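Local coordinates for histidinol dehydrogenase (Elizabethkingia anophelis NUHP1, PDB 6AN0) that oxidises L-histidinol with NAD(+), probably in two successive steps that pass through the aldehyde to L-histidine, and binds zinc, at the interface of chains A and B. Coordinates in Å, arbitrary orientation; residue numbers count along the deposited sequence, not the author numbering. Chains: chain A/B, Histidinol dehydrogenase.

Contact 1: the interface of chains A and B. Residues chain A 353, 362-363, 367, 369; chain B 119, 397, 407.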
# COMPACT_ATOMS: atom_id res chain seq x y z
N PHE A 353 19.72 -0.96 11.87
CA PHE A 353 20.25 -0.92 13.23
C PHE A 353 21.68 -0.41 13.19
O PHE A 353 22.51 -0.94 12.44
CB PHE A 353 20.18 -2.33 13.84
CG PHE A 353 18.77 -2.88 13.88
CD1 PHE A 353 18.01 -2.77 15.03
CD2 PHE A 353 18.19 -3.43 12.74
CE1 PHE A 353 16.69 -3.23 15.05
CE2 PHE A 353 16.88 -3.90 12.76
CZ PHE A 353 16.13 -3.79 13.92
N ALA A 362 16.32 -5.89 19.96
CA ALA A 362 15.71 -4.68 20.51
C ALA A 362 14.60 -4.15 19.60
O ALA A 362 13.54 -3.74 20.09
CB ALA A 362 16.78 -3.60 20.73
N GLY A 363 14.82 -4.16 18.29
CA GLY A 363 13.76 -3.75 17.38
C GLY A 363 12.62 -4.76 17.35
O GLY A 363 11.45 -4.38 17.21
N SER A 367 12.37 -1.38 21.12
CA SER A 367 12.90 -0.05 20.82
C SER A 367 11.80 0.93 20.42
O SER A 367 11.89 2.13 20.71
CB SER A 367 13.95 -0.13 19.71
OG SER A 367 13.35 -0.38 18.45
N THR A 369 10.30 0.72 17.06
CA THR A 369 10.06 0.52 15.64
C THR A 369 9.17 -0.71 15.46
O THR A 369 8.96 -1.50 16.38
CB THR A 369 11.37 0.33 14.89
OG1 THR A 369 12.07 -0.81 15.43
CG2 THR A 369 12.26 1.57 15.04
N CYS B 119 15.06 6.51 17.50
CA CYS B 119 14.39 5.89 16.35
C CYS B 119 13.89 6.96 15.40
O CYS B 119 13.45 8.03 15.82
CB CYS B 119 13.19 5.02 16.78
SG CYS B 119 13.53 3.75 18.03
N GLN B 397 17.24 2.78 13.87
CA GLN B 397 17.43 3.00 15.30
C GLN B 397 18.89 2.91 15.68
O GLN B 397 19.65 2.12 15.11
CB GLN B 397 16.61 2.02 16.13
CG GLN B 397 16.97 0.62 15.87
CD GLN B 397 15.95 -0.29 16.47
OE1 GLN B 397 16.12 -0.76 17.60
NE2 GLN B 397 14.86 -0.51 15.74
N ILE B 407 16.73 -0.92 28.17
CA ILE B 407 15.67 -1.79 27.68
C ILE B 407 16.08 -3.26 27.65
O ILE B 407 15.22 -4.13 27.43
CB ILE B 407 15.19 -1.36 26.28
CG1 ILE B 407 16.31 -1.49 25.25
CG2 ILE B 407 14.65 0.05 26.32
CD1 ILE B 407 15.84 -1.22 23.79
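A:Phe353 and B:Gln397 form a parallel beta bridge across the subunit interface of a two-fold dimer, tying a strand of one chain to a strand of the other. Their side chains run alongside each other in the same direction, and CE1 of the phenylalanine lies 3.3 Å from amide carbon CD of B:Gln397. The ring is tilted 42° to the amide, giving the polar group an apolar wall. On the opposite side of the amide plane stands the hydroxyl of A:Ser367, whose OG donates to B:Gln397 OE1 at 2.9 Å, coming from above the carbonyl plane. The same OG is 3.1 Å from NE2 but stands over the amide face, so any hydrogen bond there would be poorly directed. NE2 also gives A:Thr369 OG1 a short but bent hydrogen bond of 2.8 Å, 120° at the hydrogen, with the hydroxyl tilted from the amide plane; a weak bond runs on to A:Ser367 OG. Glutamine suits this spot because it both donates and accepts, while small hydroxyl residues can do either. Its chain is extended past CG, and chi3 of -94° turns the amide towards both hydroxyls. Methyl CG2 of A:Thr369 packs on B:Cys119 SG at 3.9 Å, and A:Ala362 CB meets B:Ile407 CD1 at 4.0 Å. The patch joins strand 351-354, helix 360-365 and the loop after it in chain A to strands 117-125 and 391-399 and helix 401-417 of chain B.

Contact 2: the interface of chains A and B. Residues chain A 262, 265-266, 361, 364-365; chain B 420, 423.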
# COMPACT_ATOMS: atom_id res chain seq x y z
N SER A 262 20.44 -14.99 16.28
CA SER A 262 19.10 -14.58 16.68
C SER A 262 18.14 -14.64 15.50
O SER A 262 16.99 -15.09 15.65
CB SER A 262 19.13 -13.17 17.30
OG SER A 262 19.40 -12.16 16.34
N GLU A 265 17.55 -18.62 14.35
CA GLU A 265 16.70 -19.48 15.16
C GLU A 265 15.22 -19.28 14.90
O GLU A 265 14.40 -20.04 15.44
CB GLU A 265 17.00 -19.26 16.65
CG GLU A 265 16.24 -18.08 17.23
CD GLU A 265 16.44 -17.91 18.73
OE1 GLU A 265 16.92 -18.86 19.39
OE2 GLU A 265 16.12 -16.82 19.26
N HIS A 266 14.84 -18.29 14.08
CA HIS A 266 13.42 -18.07 13.80
C HIS A 266 12.79 -19.24 13.06
O HIS A 266 11.64 -19.61 13.33
CB HIS A 266 13.22 -16.79 12.99
CG HIS A 266 12.85 -15.60 13.83
ND1 HIS A 266 11.70 -15.56 14.59
CD2 HIS A 266 13.48 -14.42 14.02
CE1 HIS A 266 11.64 -14.40 15.21
NE2 HIS A 266 12.71 -13.69 14.89
N SER A 361 17.22 -7.89 18.21
CA SER A 361 16.26 -8.24 19.25
C SER A 361 15.59 -7.01 19.84
O SER A 361 14.40 -7.06 20.19
CB SER A 361 16.94 -9.04 20.36
OG SER A 361 17.44 -10.25 19.85
N ASP A 364 12.95 -6.05 17.47
CA ASP A 364 11.92 -7.08 17.52
C ASP A 364 10.95 -6.84 18.66
O ASP A 364 9.75 -7.14 18.54
CB ASP A 364 12.55 -8.47 17.69
CG ASP A 364 13.20 -8.98 16.42
OD1 ASP A 364 12.97 -8.39 15.34
OD2 ASP A 364 13.97 -9.96 16.53
N TYR A 365 11.44 -6.33 19.80
CA TYR A 365 10.65 -6.32 21.02
C TYR A 365 10.31 -4.94 21.54
O TYR A 365 9.14 -4.69 21.88
CB TYR A 365 11.37 -7.10 22.13
CG TYR A 365 11.34 -8.59 21.93
CD1 TYR A 365 10.17 -9.32 22.12
CD2 TYR A 365 12.49 -9.28 21.56
CE1 TYR A 365 10.14 -10.69 21.94
CE2 TYR A 365 12.47 -10.65 21.38
CZ TYR A 365 11.29 -11.35 21.56
OH TYR A 365 11.28 -12.71 21.38
N LEU B 420 12.84 -17.87 22.73
CA LEU B 420 13.81 -17.52 21.69
C LEU B 420 15.14 -17.18 22.36
O LEU B 420 15.47 -16.01 22.59
CB LEU B 420 13.30 -16.37 20.84
CG LEU B 420 12.09 -16.72 19.96
CD1 LEU B 420 11.62 -15.51 19.14
CD2 LEU B 420 12.41 -17.89 19.04
N HIS B 423 17.65 -14.78 20.73
CA HIS B 423 17.21 -13.40 20.87
C HIS B 423 17.62 -12.84 22.23
O HIS B 423 18.11 -11.71 22.32
CB HIS B 423 15.69 -13.30 20.70
CG HIS B 423 15.23 -13.30 19.28
ND1 HIS B 423 15.31 -14.42 18.47
CD2 HIS B 423 14.67 -12.32 18.53
CE1 HIS B 423 14.82 -14.12 17.28
NE2 HIS B 423 14.42 -12.86 17.29
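Carboxylate oxygen OE2 of A:Glu265 is gripped twice by B:His423 in this shared zinc site of the histidinol dehydrogenase family. Ring nitrogen ND1 donates to it at 2.7 Å, almost straight at 173° and in the ring plane, using the anti lone pair of OE2. The backbone N of B:His423 reaches the same oxygen at 2.9 Å from above the carboxylate plane. Carboxylate and imidazole are nearly coplanar, which fixes the ring's rotation and, with ND1 as donor, leaves NE2 to face the metal. Glutamate has the length for this: chi1 of 84° sets CG between backbone N and carbonyl carbon, and an extended chain then carries the carboxylate to its partner.

A:His266 and A:Asp364 bind zinc in this crystal, and B:His423 is the expected ligand from the other subunit. Its NE2 lies 3.0 Å from A:Asp364 OD2 and 3.1 Å from A:His266 NE2, a convergence that suits a common metal ion. B:His423 turns its NE2 and CE1 edge towards the face of the A:His266 ring, near the rim, the planes 84° apart, so that the nitrogens come close without the rings stacking.

B:Leu420 CD1 covers one face of the B:His423 ring near its rim, and A:Ser262 CB sits towards the rim of the other; one methyl of the branched leucine chain and the small serine fit here without displacing the ring. B:Leu420 CD1 also touches the phenol oxygen OH of A:Tyr365 at 3.6 Å. At the backbone end of B:His423, A:Ser361 OG donates to its O at 2.9 Å, the short side chain clasping the main chain of helix 421-435.

The C-alpha centres of contact 1 and contact 2 are about 13 Å apart, and both contacts draw on helix 360-365 of chain A. On the chain B side, contact 1 uses strands 117-125 and 391-399 and helix 401-417, contact 2 helix 421-435 and the segment before it; from 391 onward these are consecutive parts of the C-terminal region. The centre of contact 1 lies about 10 Å, and that of contact 2 about 9 Å, from A:His331, a predicted proton acceptor. Because strand 391-399 leads through helix 401-417 to B:His423, strand pairing may help place that histidine, and two-fold symmetry gives the dimer two such composite active sites.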